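Local coordinates for glyoxalase-related enzyme, AraC type (Clostridium phytofermentans, PDB 3BT3), which is of unknown function but belongs to the glyoxalase-like vicinal oxygen chelate (VOC) superfamily and is probably the ligand-sensing part of an AraC-type transcription regulator, at residues P25-K30 with F81-G86; E40-W45 with K106-N111; G91-M96 with D135-R140; D114-I119 with R127-T132. All blocks are in the same frame, centred on the assembly; numbering follows the deposited sequence.

Contact 1: P25-K30 with F81-G86; sequences PVYFTK and FHLFKG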
loop_
_atom_site.group_PDB
_atom_site.type_symbol
_atom_site.label_atom_id
_atom_site.label_comp_id
_atom_site.label_asym_id
_atom_site.label_seq_id
_atom_site.Cartn_x
_atom_site.Cartn_y
_atom_site.Cartn_z
ATOM N N PRO A 25 -1.346 -0.795 2.344
ATOM C CA PRO A 25 -1.016 -1.547 1.129
ATOM C C PRO A 25 -1.574 -2.969 1.117
ATOM O O PRO A 25 -1.822 -3.555 2.174
ATOM C CB PRO A 25 0.513 -1.526 1.109
ATOM C CG PRO A 25 0.889 -1.344 2.544
ATOM C CD PRO A 25 -0.125 -0.345 3.031
ATOM N N VAL A 26 -1.785 -3.508 -0.084
ATOM C CA VAL A 26 -2.300 -4.865 -0.235
ATOM C C VAL A 26 -1.174 -5.855 -0.508
ATOM O O VAL A 26 -0.150 -5.501 -1.091
ATOM C CB VAL A 26 -3.311 -4.966 -1.380
ATOM C CG1 VAL A 26 -4.549 -4.156 -1.032
ATOM C CG2 VAL A 26 -2.671 -4.494 -2.691
ATOM N N TYR A 27 -1.372 -7.100 -0.096
ATOM C CA TYR A 27 -0.362 -8.142 -0.272
ATOM C C TYR A 27 -1.067 -9.482 -0.536
ATOM O O TYR A 27 -1.952 -9.879 0.215
ATOM C CB TYR A 27 0.471 -8.205 1.007
ATOM C CG TYR A 27 1.649 -9.137 0.983
ATOM C CD1 TYR A 27 2.956 -8.641 1.024
ATOM C CD2 TYR A 27 1.466 -10.521 0.963
ATOM C CE1 TYR A 27 4.048 -9.505 1.052
ATOM C CE2 TYR A 27 2.544 -11.386 0.989
ATOM C CZ TYR A 27 3.831 -10.876 1.035
ATOM O OH TYR A 27 4.895 -11.739 1.080
ATOM N N PHE A 28 -0.688 -10.181 -1.595
ATOM C CA PHE A 28 -1.349 -11.447 -1.892
ATOM C C PHE A 28 -0.525 -12.677 -1.545
ATOM O O PHE A 28 0.681 -12.696 -1.736
ATOM C CB PHE A 28 -1.770 -11.463 -3.366
ATOM C CG PHE A 28 -2.774 -10.405 -3.700
ATOM C CD1 PHE A 28 -4.129 -10.611 -3.464
ATOM C CD2 PHE A 28 -2.356 -9.154 -4.141
ATOM C CE1 PHE A 28 -5.053 -9.578 -3.654
ATOM C CE2 PHE A 28 -3.264 -8.124 -4.331
ATOM C CZ PHE A 28 -4.617 -8.335 -4.086
ATOM N N THR A 29 -1.186 -13.706 -1.028
ATOM C CA THR A 29 -0.490 -14.930 -0.646
ATOM C C THR A 29 -1.320 -16.197 -0.813
ATOM O O THR A 29 -2.528 -16.191 -0.578
ATOM C CB THR A 29 0.002 -14.859 0.833
ATOM O OG1 THR A 29 0.538 -16.126 1.234
ATOM C CG2 THR A 29 -1.144 -14.506 1.753
ATOM N N LYS A 30 -0.651 -17.279 -1.208
ATOM C CA LYS A 30 -1.294 -18.585 -1.386
ATOM C C LYS A 30 -1.406 -19.348 -0.060
ATOM O O LYS A 30 -2.193 -20.279 0.050
ATOM C CB LYS A 30 -0.520 -19.434 -2.399
ATOM C CG LYS A 30 -0.541 -18.887 -3.815
ATOM C CD LYS A 30 -1.970 -18.700 -4.329
ATOM C CE LYS A 30 -2.716 -20.027 -4.453
ATOM N NZ LYS A 30 -2.098 -20.942 -5.466
ATOM N N PHE A 81 0.054 -4.306 6.244
ATOM C CA PHE A 81 -0.355 -4.874 4.961
ATOM C C PHE A 81 -1.645 -5.662 5.140
ATOM O O PHE A 81 -1.819 -6.357 6.141
ATOM C CB PHE A 81 0.710 -5.832 4.419
ATOM C CG PHE A 81 1.933 -5.151 3.878
ATOM C CD1 PHE A 81 1.961 -4.677 2.568
ATOM C CD2 PHE A 81 3.062 -4.987 4.677
ATOM C CE1 PHE A 81 3.099 -4.047 2.060
ATOM C CE2 PHE A 81 4.204 -4.356 4.182
ATOM C CZ PHE A 81 4.223 -3.887 2.870
ATOM N N HIS A 82 -2.559 -5.532 4.188
ATOM C CA HIS A 82 -3.792 -6.307 4.219
ATOM C C HIS A 82 -3.375 -7.563 3.468
ATOM O O HIS A 82 -2.715 -7.460 2.442
ATOM C CB HIS A 82 -4.913 -5.625 3.435
ATOM C CG HIS A 82 -5.501 -4.433 4.119
ATOM N ND1 HIS A 82 -5.252 -3.139 3.710
ATOM C CD2 HIS A 82 -6.338 -4.340 5.180
ATOM C CE1 HIS A 82 -5.912 -2.301 4.491
ATOM N NE2 HIS A 82 -6.579 -3.004 5.389
ATOM N N LEU A 83 -3.731 -8.734 3.981
ATOM C CA LEU A 83 -3.376 -9.989 3.318
ATOM C C LEU A 83 -4.616 -10.659 2.725
ATOM O O LEU A 83 -5.605 -10.884 3.431
ATOM C CB LEU A 83 -2.710 -10.943 4.313
ATOM C CG LEU A 83 -1.524 -10.381 5.116
ATOM C CD1 LEU A 83 -1.207 -11.305 6.290
ATOM C CD2 LEU A 83 -0.312 -10.232 4.220
ATOM N N PHE A 84 -4.546 -10.968 1.431
ATOM C CA PHE A 84 -5.623 -11.622 0.686
ATOM C C PHE A 84 -5.082 -12.896 0.030
ATOM O O PHE A 84 -3.898 -12.974 -0.304
ATOM C CB PHE A 84 -6.140 -10.699 -0.426
ATOM C CG PHE A 84 -6.720 -9.412 0.066
ATOM C CD1 PHE A 84 -8.007 -9.371 0.602
ATOM C CD2 PHE A 84 -5.978 -8.239 0.015
ATOM C CE1 PHE A 84 -8.548 -8.172 1.081
ATOM C CE2 PHE A 84 -6.509 -7.040 0.490
ATOM C CZ PHE A 84 -7.798 -7.008 1.026
ATOM N N LYS A 85 -5.951 -13.884 -0.173
ATOM C CA LYS A 85 -5.544 -15.130 -0.819
ATOM C C LYS A 85 -5.356 -14.859 -2.311
ATOM O O LYS A 85 -6.208 -14.235 -2.945
ATOM C CB LYS A 85 -6.615 -16.207 -0.641
ATOM C CG LYS A 85 -6.050 -17.599 -0.422
ATOM C CD LYS A 85 -6.649 -18.635 -1.361
ATOM C CE LYS A 85 -8.103 -18.904 -1.064
ATOM N NZ LYS A 85 -8.278 -19.380 0.328
ATOM N N GLY A 86 -4.237 -15.316 -2.868
ATOM C CA GLY A 86 -3.985 -15.114 -4.283
ATOM C C GLY A 86 -2.531 -15.288 -4.671
ATOM O O GLY A 86 -1.688 -15.584 -3.826
#

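Contact 2: E40-W45 with K106-N111; sequences EEILGW and KYVKEN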
loop_
_atom_site.group_PDB
_atom_site.type_symbol
_atom_site.label_atom_id
_atom_site.label_comp_id
_atom_site.label_asym_id
_atom_site.label_seq_id
_atom_site.Cartn_x
_atom_site.Cartn_y
_atom_site.Cartn_z
ATOM N N GLU A 40 6.498 -12.333 11.274
ATOM C CA GLU A 40 6.747 -12.385 12.713
ATOM C C GLU A 40 8.188 -12.786 13.042
ATOM O O GLU A 40 8.882 -12.096 13.797
ATOM C CB GLU A 40 5.775 -13.366 13.399
ATOM C CG GLU A 40 4.353 -12.832 13.609
ATOM C CD GLU A 40 3.364 -13.895 14.129
ATOM O OE1 GLU A 40 2.218 -13.531 14.500
ATOM O OE2 GLU A 40 3.721 -15.093 14.159
ATOM N N GLU A 41 8.639 -13.889 12.463
ATOM C CA GLU A 41 9.977 -14.394 12.741
ATOM C C GLU A 41 11.141 -13.614 12.165
ATOM O O GLU A 41 12.196 -13.543 12.784
ATOM C CB GLU A 41 10.088 -15.847 12.284
ATOM C CG GLU A 41 9.168 -16.798 13.020
ATOM C CD GLU A 41 9.197 -18.196 12.431
ATOM O OE1 GLU A 41 10.314 -18.732 12.252
ATOM O OE2 GLU A 41 8.110 -18.752 12.146
ATOM N N ILE A 42 10.962 -13.028 10.989
ATOM C CA ILE A 42 12.050 -12.303 10.364
ATOM C C ILE A 42 12.041 -10.797 10.565
ATOM O O ILE A 42 13.080 -10.208 10.873
ATOM C CB ILE A 42 12.102 -12.591 8.860
ATOM C CG1 ILE A 42 12.103 -14.106 8.616
ATOM C CG2 ILE A 42 13.320 -11.930 8.252
ATOM C CD1 ILE A 42 13.076 -14.887 9.483
ATOM N N LEU A 43 10.889 -10.161 10.396
ATOM C CA LEU A 43 10.826 -8.718 10.558
ATOM C C LEU A 43 10.396 -8.277 11.949
ATOM O O LEU A 43 10.457 -7.091 12.273
ATOM C CB LEU A 43 9.884 -8.107 9.521
ATOM C CG LEU A 43 10.321 -8.181 8.058
ATOM C CD1 LEU A 43 9.378 -7.321 7.218
ATOM C CD2 LEU A 43 11.767 -7.694 7.909
ATOM N N GLY A 44 9.952 -9.224 12.771
ATOM C CA GLY A 44 9.520 -8.876 14.113
ATOM C C GLY A 44 8.174 -8.170 14.162
ATOM O O GLY A 44 7.894 -7.420 15.094
ATOM N N TRP A 45 7.341 -8.401 13.154
ATOM C CA TRP A 45 6.013 -7.798 13.100
ATOM C C TRP A 45 4.976 -8.697 13.786
ATOM O O TRP A 45 5.300 -9.766 14.290
ATOM C CB TRP A 45 5.597 -7.582 11.644
ATOM C CG TRP A 45 6.311 -6.475 10.951
ATOM C CD1 TRP A 45 7.601 -6.065 11.160
ATOM C CD2 TRP A 45 5.804 -5.672 9.878
ATOM N NE1 TRP A 45 7.924 -5.061 10.281
ATOM C CE2 TRP A 45 6.841 -4.802 9.481
ATOM C CE3 TRP A 45 4.573 -5.606 9.211
ATOM C CZ2 TRP A 45 6.686 -3.878 8.446
ATOM C CZ3 TRP A 45 4.418 -4.689 8.183
ATOM C CH2 TRP A 45 5.471 -3.835 7.810
ATOM N N LYS A 106 20.381 -6.044 10.646
ATOM C CA LYS A 106 20.973 -6.934 11.629
ATOM C C LYS A 106 19.917 -7.878 12.208
ATOM O O LYS A 106 20.184 -9.066 12.431
ATOM C CB LYS A 106 21.618 -6.109 12.738
ATOM C CG LYS A 106 22.268 -6.916 13.844
ATOM C CD LYS A 106 23.153 -6.008 14.693
ATOM C CE LYS A 106 23.750 -6.729 15.892
ATOM N NZ LYS A 106 22.722 -7.037 16.934
ATOM N N TYR A 107 18.717 -7.351 12.443
ATOM C CA TYR A 107 17.633 -8.163 12.985
ATOM C C TYR A 107 17.281 -9.289 12.016
ATOM O O TYR A 107 17.199 -10.452 12.403
ATOM C CB TYR A 107 16.402 -7.300 13.228
ATOM C CG TYR A 107 15.320 -7.989 14.021
ATOM C CD1 TYR A 107 15.493 -8.260 15.377
ATOM C CD2 TYR A 107 14.104 -8.337 13.426
ATOM C CE1 TYR A 107 14.484 -8.851 16.126
ATOM C CE2 TYR A 107 13.087 -8.929 14.167
ATOM C CZ TYR A 107 13.282 -9.181 15.518
ATOM O OH TYR A 107 12.269 -9.735 16.272
ATOM N N VAL A 108 17.070 -8.926 10.753
ATOM C CA VAL A 108 16.739 -9.893 9.719
ATOM C C VAL A 108 17.848 -10.942 9.636
ATOM O O VAL A 108 17.589 -12.143 9.756
ATOM C CB VAL A 108 16.568 -9.200 8.337
ATOM C CG1 VAL A 108 16.412 -10.237 7.240
ATOM C CG2 VAL A 108 15.348 -8.285 8.358
ATOM N N LYS A 109 19.085 -10.489 9.437
ATOM C CA LYS A 109 20.209 -11.418 9.354
ATOM C C LYS A 109 20.286 -12.295 10.599
ATOM O O LYS A 109 20.475 -13.504 10.508
ATOM C CB LYS A 109 21.531 -10.662 9.173
ATOM C CG LYS A 109 21.937 -10.436 7.710
ATOM C CD LYS A 109 22.066 -11.765 6.969
ATOM C CE LYS A 109 23.194 -11.749 5.944
ATOM N NZ LYS A 109 22.962 -10.803 4.809
ATOM N N GLU A 110 20.126 -11.677 11.763
ATOM C CA GLU A 110 20.183 -12.408 13.019
ATOM C C GLU A 110 19.120 -13.483 13.096
ATOM O O GLU A 110 19.321 -14.508 13.757
ATOM C CB GLU A 110 20.027 -11.455 14.205
ATOM C CG GLU A 110 21.292 -11.303 15.022
ATOM C CD GLU A 110 22.424 -10.646 14.243
ATOM O OE1 GLU A 110 22.689 -11.065 13.089
ATOM O OE2 GLU A 110 23.052 -9.709 14.792
ATOM N N ASN A 111 17.992 -13.261 12.429
ATOM C CA ASN A 111 16.926 -14.247 12.458
ATOM C C ASN A 111 17.017 -15.300 11.365
ATOM O O ASN A 111 16.063 -16.033 11.119
ATOM C CB ASN A 111 15.565 -13.559 12.451
ATOM C CG ASN A 111 15.192 -13.020 13.820
ATOM O OD1 ASN A 111 15.134 -13.773 14.797
ATOM N ND2 ASN A 111 14.940 -11.717 13.902
#

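Contact 3: G91-M96 with D135-R140; sequences GVAGFM and DGCILR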
loop_
_atom_site.group_PDB
_atom_site.type_symbol
_atom_site.label_atom_id
_atom_site.label_comp_id
_atom_site.label_asym_id
_atom_site.label_seq_id
_atom_site.Cartn_x
_atom_site.Cartn_y
_atom_site.Cartn_z
ATOM N N GLY A 91 7.706 -8.749 -7.933
ATOM C CA GLY A 91 8.282 -7.420 -8.003
ATOM C C GLY A 91 8.113 -6.719 -6.665
ATOM O O GLY A 91 7.953 -7.375 -5.629
ATOM N N VAL A 92 8.135 -5.392 -6.690
ATOM C CA VAL A 92 8.002 -4.582 -5.488
ATOM C C VAL A 92 6.581 -4.529 -4.938
ATOM O O VAL A 92 5.639 -4.181 -5.648
ATOM C CB VAL A 92 8.485 -3.135 -5.750
ATOM C CG1 VAL A 92 8.159 -2.264 -4.550
ATOM C CG2 VAL A 92 9.988 -3.126 -6.031
ATOM N N ALA A 93 6.442 -4.858 -3.659
ATOM C CA ALA A 93 5.143 -4.857 -2.999
ATOM C C ALA A 93 5.072 -3.839 -1.872
ATOM O O ALA A 93 3.998 -3.567 -1.357
ATOM C CB ALA A 93 4.841 -6.246 -2.442
ATOM N N GLY A 94 6.219 -3.294 -1.479
ATOM C CA GLY A 94 6.253 -2.328 -0.395
ATOM C C GLY A 94 7.388 -1.326 -0.515
ATOM O O GLY A 94 8.485 -1.647 -0.976
ATOM N N PHE A 95 7.118 -0.100 -0.084
ATOM C CA PHE A 95 8.085 0.985 -0.149
ATOM C C PHE A 95 7.907 1.780 1.127
ATOM O O PHE A 95 7.163 2.751 1.152
ATOM C CB PHE A 95 7.775 1.861 -1.367
ATOM C CG PHE A 95 8.727 3.003 -1.551
ATOM C CD1 PHE A 95 10.092 2.771 -1.711
ATOM C CD2 PHE A 95 8.261 4.312 -1.581
ATOM C CE1 PHE A 95 10.981 3.824 -1.902
ATOM C CE2 PHE A 95 9.142 5.378 -1.772
ATOM C CZ PHE A 95 10.510 5.131 -1.935
ATOM N N MET A 96 8.582 1.377 2.194
ATOM C CA MET A 96 8.390 2.064 3.458
ATOM C C MET A 96 9.581 2.770 4.095
ATOM O O MET A 96 10.706 2.276 4.093
ATOM C CB MET A 96 7.708 1.111 4.463
ATOM C CG MET A 96 8.390 -0.229 4.752
ATOM S SD MET A 96 7.293 -1.436 5.660
ATOM C CE MET A 96 7.010 -2.571 4.405
ATOM N N ASP A 135 7.264 -15.225 0.182
ATOM C CA ASP A 135 6.372 -15.391 -0.956
ATOM C C ASP A 135 6.997 -14.934 -2.263
ATOM O O ASP A 135 6.410 -15.107 -3.324
ATOM C CB ASP A 135 5.077 -14.619 -0.708
ATOM C CG ASP A 135 4.330 -15.123 0.510
ATOM O OD1 ASP A 135 4.097 -14.340 1.455
ATOM O OD2 ASP A 135 3.983 -16.321 0.519
ATOM N N GLY A 136 8.180 -14.332 -2.183
ATOM C CA GLY A 136 8.846 -13.866 -3.384
ATOM C C GLY A 136 8.774 -12.373 -3.685
ATOM O O GLY A 136 9.551 -11.893 -4.503
ATOM N N CYS A 137 7.868 -11.636 -3.045
ATOM C CA CYS A 137 7.757 -10.199 -3.297
ATOM C C CYS A 137 8.949 -9.477 -2.721
ATOM O O CYS A 137 9.645 -9.991 -1.837
ATOM C CB CYS A 137 6.527 -9.572 -2.637
ATOM S SG CYS A 137 5.157 -10.638 -2.339
ATOM N N ILE A 138 9.138 -8.256 -3.207
ATOM C CA ILE A 138 10.217 -7.397 -2.766
ATOM C C ILE A 138 9.691 -6.288 -1.867
ATOM O O ILE A 138 8.688 -5.642 -2.181
ATOM C CB ILE A 138 10.930 -6.717 -3.967
ATOM C CG1 ILE A 138 11.489 -7.771 -4.929
ATOM C CG2 ILE A 138 12.013 -5.787 -3.461
ATOM C CD1 ILE A 138 12.390 -8.801 -4.275
ATOM N N LEU A 139 10.373 -6.068 -0.750
ATOM C CA LEU A 139 10.004 -4.994 0.156
ATOM C C LEU A 139 11.187 -4.050 0.225
ATOM O O LEU A 139 12.306 -4.463 0.556
ATOM C CB LEU A 139 9.707 -5.520 1.561
ATOM C CG LEU A 139 8.538 -6.476 1.737
ATOM C CD1 LEU A 139 8.340 -6.756 3.212
ATOM C CD2 LEU A 139 7.280 -5.863 1.131
ATOM N N ARG A 140 10.941 -2.783 -0.086
ATOM C CA ARG A 140 11.994 -1.778 -0.040
ATOM C C ARG A 140 11.917 -0.981 1.256
ATOM O O ARG A 140 10.856 -0.513 1.657
ATOM C CB ARG A 140 11.884 -0.844 -1.246
ATOM C CG ARG A 140 12.127 -1.547 -2.583
ATOM C CD ARG A 140 11.994 -0.602 -3.766
ATOM N NE ARG A 140 12.898 0.534 -3.648
ATOM C CZ ARG A 140 12.908 1.576 -4.474
ATOM N NH1 ARG A 140 12.061 1.633 -5.492
ATOM N NH2 ARG A 140 13.764 2.569 -4.283
HETATM O O HOH W 1 9.598 -10.534 -6.906
#

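Contact 4: D114-I119 with R127-T132; sequences DQISDI and RECSIT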
loop_
_atom_site.group_PDB
_atom_site.type_symbol
_atom_site.label_atom_id
_atom_site.label_comp_id
_atom_site.label_asym_id
_atom_site.label_seq_id
_atom_site.Cartn_x
_atom_site.Cartn_y
_atom_site.Cartn_z
ATOM N N ASP A 114 18.604 -14.725 4.758
ATOM C CA ASP A 114 19.736 -14.234 3.983
ATOM C C ASP A 114 19.391 -13.493 2.707
ATOM O O ASP A 114 20.274 -12.918 2.074
ATOM C CB ASP A 114 20.697 -15.379 3.647
ATOM C CG ASP A 114 21.679 -15.651 4.771
ATOM O OD1 ASP A 114 22.217 -14.661 5.326
ATOM O OD2 ASP A 114 21.921 -16.839 5.099
ATOM N N GLN A 115 18.115 -13.503 2.330
ATOM C CA GLN A 115 17.684 -12.814 1.125
ATOM C C GLN A 115 17.321 -11.363 1.435
ATOM O O GLN A 115 16.160 -10.951 1.348
ATOM C CB GLN A 115 16.494 -13.534 0.500
ATOM C CG GLN A 115 16.744 -14.994 0.193
ATOM C CD GLN A 115 15.541 -15.640 -0.461
ATOM O OE1 GLN A 115 15.193 -15.315 -1.596
ATOM N NE2 GLN A 115 14.887 -16.552 0.256
ATOM N N ILE A 116 18.343 -10.606 1.811
ATOM C CA ILE A 116 18.239 -9.192 2.139
ATOM C C ILE A 116 19.469 -8.565 1.482
ATOM O O ILE A 116 20.588 -9.010 1.710
ATOM C CB ILE A 116 18.297 -8.973 3.673
ATOM C CG1 ILE A 116 18.659 -7.524 4.006
ATOM C CG2 ILE A 116 19.339 -9.879 4.290
ATOM C CD1 ILE A 116 17.646 -6.514 3.571
ATOM N N SER A 117 19.265 -7.554 0.650
ATOM C CA SER A 117 20.377 -6.894 -0.022
ATOM C C SER A 117 21.157 -6.069 0.990
ATOM O O SER A 117 20.685 -5.835 2.100
ATOM C CB SER A 117 19.862 -5.958 -1.117
ATOM O OG SER A 117 19.310 -4.789 -0.542
ATOM N N ASP A 118 22.354 -5.638 0.611
ATOM C CA ASP A 118 23.154 -4.805 1.498
ATOM C C ASP A 118 22.536 -3.408 1.520
ATOM O O ASP A 118 21.759 -3.050 0.638
ATOM C CB ASP A 118 24.606 -4.717 1.002
ATOM C CG ASP A 118 25.438 -5.950 1.365
ATOM O OD1 ASP A 118 25.675 -6.187 2.575
ATOM O OD2 ASP A 118 25.857 -6.680 0.438
ATOM N N ILE A 119 22.866 -2.630 2.544
ATOM C CA ILE A 119 22.374 -1.264 2.660
ATOM C C ILE A 119 23.225 -0.365 1.759
ATOM O O ILE A 119 24.452 -0.432 1.785
ATOM C CB ILE A 119 22.486 -0.754 4.109
ATOM C CG1 ILE A 119 21.525 -1.532 5.010
ATOM C CG2 ILE A 119 22.198 0.749 4.160
ATOM C CD1 ILE A 119 21.521 -1.075 6.459
ATOM N N ARG A 127 19.335 5.947 2.573
ATOM C CA ARG A 127 20.001 4.663 2.550
ATOM C C ARG A 127 18.875 3.643 2.435
ATOM O O ARG A 127 17.815 3.803 3.038
ATOM C CB ARG A 127 20.825 4.448 3.820
ATOM C CG ARG A 127 22.072 5.324 3.885
ATOM C CD ARG A 127 23.164 4.664 4.704
ATOM N NE ARG A 127 22.768 4.527 6.093
ATOM C CZ ARG A 127 23.245 3.608 6.925
ATOM N NH1 ARG A 127 24.148 2.724 6.515
ATOM N NH2 ARG A 127 22.801 3.570 8.174
ATOM N N GLU A 128 19.083 2.609 1.636
ATOM C CA GLU A 128 18.047 1.616 1.480
ATOM C C GLU A 128 18.582 0.205 1.312
ATOM O O GLU A 128 19.781 -0.013 1.148
ATOM C CB GLU A 128 17.152 1.989 0.293
ATOM C CG GLU A 128 17.276 1.115 -0.941
ATOM C CD GLU A 128 16.081 1.273 -1.885
ATOM O OE1 GLU A 128 15.774 2.424 -2.270
ATOM O OE2 GLU A 128 15.451 0.250 -2.239
ATOM N N CYS A 129 17.664 -0.747 1.403
ATOM C CA CYS A 129 17.961 -2.154 1.214
ATOM C C CYS A 129 16.607 -2.796 0.973
ATOM O O CYS A 129 15.592 -2.324 1.483
ATOM C CB CYS A 129 18.636 -2.768 2.447
ATOM S SG CYS A 129 17.564 -3.033 3.872
ATOM N N SER A 130 16.583 -3.845 0.166
ATOM C CA SER A 130 15.333 -4.520 -0.106
ATOM C C SER A 130 15.385 -5.950 0.420
ATOM O O SER A 130 16.448 -6.561 0.504
ATOM C CB SER A 130 15.017 -4.474 -1.607
ATOM O OG SER A 130 16.088 -4.963 -2.382
ATOM N N ILE A 131 14.224 -6.465 0.802
ATOM C CA ILE A 131 14.121 -7.806 1.345
ATOM C C ILE A 131 13.161 -8.595 0.482
ATOM O O ILE A 131 12.168 -8.057 0.008
ATOM C CB ILE A 131 13.564 -7.769 2.784
ATOM C CG1 ILE A 131 14.425 -6.829 3.629
ATOM C CG2 ILE A 131 13.540 -9.173 3.393
ATOM C CD1 ILE A 131 13.983 -6.710 5.071
ATOM N N THR A 132 13.474 -9.866 0.266
ATOM C CA THR A 132 12.610 -10.737 -0.506
ATOM C C THR A 132 11.831 -11.525 0.540
ATOM O O THR A 132 12.434 -12.098 1.444
ATOM C CB THR A 132 13.425 -11.710 -1.359
ATOM O OG1 THR A 132 14.267 -10.972 -2.253
ATOM C CG2 THR A 132 12.494 -12.612 -2.160
#

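Contact 1: P25-K30 with F81-G86
Val26 to Thr29 and His82 to Lys85 pair as parallel strands through five backbone hydrogen bonds. His82 N to Pro25 O (2.9 Å), Phe84 N to Tyr27 O (3.1 Å) and Thr29 N to Phe84 O (2.9 Å) are close to straight, whereas Tyr27 N to His82 O is weak, bent to 129° at the hydrogen. Gly86 N completes the set, approaching Thr29 O from above its carbonyl plane. These strands are the first and last of a βαβββ module, the repeating unit of the VOC fold. Helix 32-41, which follows strand 26-29, covers the face bearing Tyr27 and Leu83. The edge of Tyr27 meets the face of Phe81 in a T-shaped pair, centroids 6.0 Å apart and planes at 72°. The Tyr27 hydroxyl goes on to bond Asp135 and Thr133. Tyr27 CD2 lies 3.7 Å from Leu83 CD2, the two side chains running side by side, and Pro25 CG sits 3.5 Å from Phe81 CD1. On the other face Phe28 CE1 touches Phe84 CB (3.6 Å), Val26 CG1 meets the edge of the Phe84 ring at CE2 (3.8 Å), and Phe95 of the second subunit packs edge-to-face against Phe84.

Contact 2: E40-W45 with K106-N111
Ile42 touches the helix end 106-111 with both branches of its side chain. CG2, anti to the backbone N, meets Val108 CG1 at 3.7 Å where the two side chains cross at about a right angle. The other branch ends in CD1, which lies 3.6 Å from Asn111 O, and Ile42 and Asn111 slide past each other in opposite directions.

Tyr107 works with its ring edge. Its CG is anti to the backbone N (chi1 -169°), and CE2 comes 3.4 Å from Gly44 N, which lies in the plane of the ring; CD2 is 3.3 Å from Ile42 O, approached obliquely. Gly44 is the first residue after the helix to leave helical geometry, with a positive phi of 74°, and the backbone there comes close to the tyrosine, Gly44 CA being 3.6 Å from Tyr107 OH. One face of the same ring is covered by ND2 of Asn111, the residue that follows its helix, which stands 3.3 Å above the plane over the ring centre.

Val108 spreads its methyls over two partners, with CG2 at 3.7 Å from Leu43 CD2. This contact joins the turn that follows helix 32-41 to the C-terminal end of helix 101-110, the two helices of this VOC fold. Both Leu43 and Val108 rest on Ile131 of strand 126-132, while the Gly44 backbone bonds to the second subunit.

Contact 3: G91-M96 with D135-R140
Val92 and Ile138 open a parallel pairing between the first and last strands of the VOC fold's second four-stranded sheet; a beta bulge shifts it by one residue before Gly94 meets Leu139 and Phe95 meets Arg140. At the bulge Ile138 O takes two donors, Ala93 N at 2.8 Å and, more weakly, Gly94 N at 3.5 Å. Beyond it Arg140 N binds Gly94 O from above the carbonyl plane, and Met96 N reaches Arg140 O. A water accepts from Gly91 N and donates to Gly136 O.

Arg140 has more surface buried here than any other residue. Its CD passes 3.9 Å from Val92 CG2, and a bend at chi3 (57°) sets NE. The guanidinium turns one face to Phe95, whose CE1 stands 3.8 Å above its plane over the centre, the ring and guanidinium planes 59° apart. NH2 forms a salt bridge to Glu128. On the reverse face Leu139 CD2 lies 3.8 Å from Gly94 N. Ala93 CB packs on Cys137 CB at 3.7 Å. Strand 138-144 is flanked beyond by antiparallel strand 126-132. Leu139 and Met96 reach Phe81 of strand 81-85 in the other sheet, while Phe95 meets His82 of the second subunit.

Contact 4: D114-I119 with R127-T132
Ser117 and Ser130 meet where an irregular segment runs antiparallel to strand 126-132, approaching the second βαβββ module's sheet just before strand 120-122 joins it. Its entry is marked by an inverse gamma turn centred on Gln115, whose O accepts Thr132 N at 3.1 Å. Two residues on, Ser117 N bonds Ser130 O at 3.0 Å. Ser117 CB lies 3.8 Å from Ser130 O. From there OG, placed between the backbone N and the carbonyl carbon (chi1 75°), comes 3.4 Å from Cys129 CA, accepts Ser130 N at 3.0 Å along a fairly straight bond (163°) and donates to Asp118 O from above that carbonyl plane. This donor and acceptor together restrict the hydroxyl's rotation.

Farther along, Ile119 CA directs a CA-H...O contact at Glu128 O (3.3 Å), and Ile119 CG2 rests obliquely against the guanidinium of Arg127, 3.6 Å from NH1. The charge of Arg127 is met by a salt bridge to Asp102 of helix 101-110, and that same helix packs on Ile116. On this helix-facing side, the Ile116 chain has its CG1 anti to the backbone N and ends with CD1 3.5 Å from Cys129 SG.

How the contacts relate
Contacts 1 and 3 are equivalent pairings, first strand with last, in the two four-stranded sheets. Contact 1 is regular and rich in aromatic rings; the more buried contact 3 carries a bulge and an arginine. Both touch the second subunit. Contact 2 also reaches that subunit but joins a helix end to the turn after another helix, by van der Waals packing rather than backbone bonds. It meets contact 3 in the interior, through Trp45 with Met96 and Leu43 with Leu139. Contact 4, partly exposed, is nested within the loop that contact 3 closes and has no partner in the second subunit. It shares a sheet with contact 3, the two linked by a probable hydrogen bond between Leu139 O and Ile131 N.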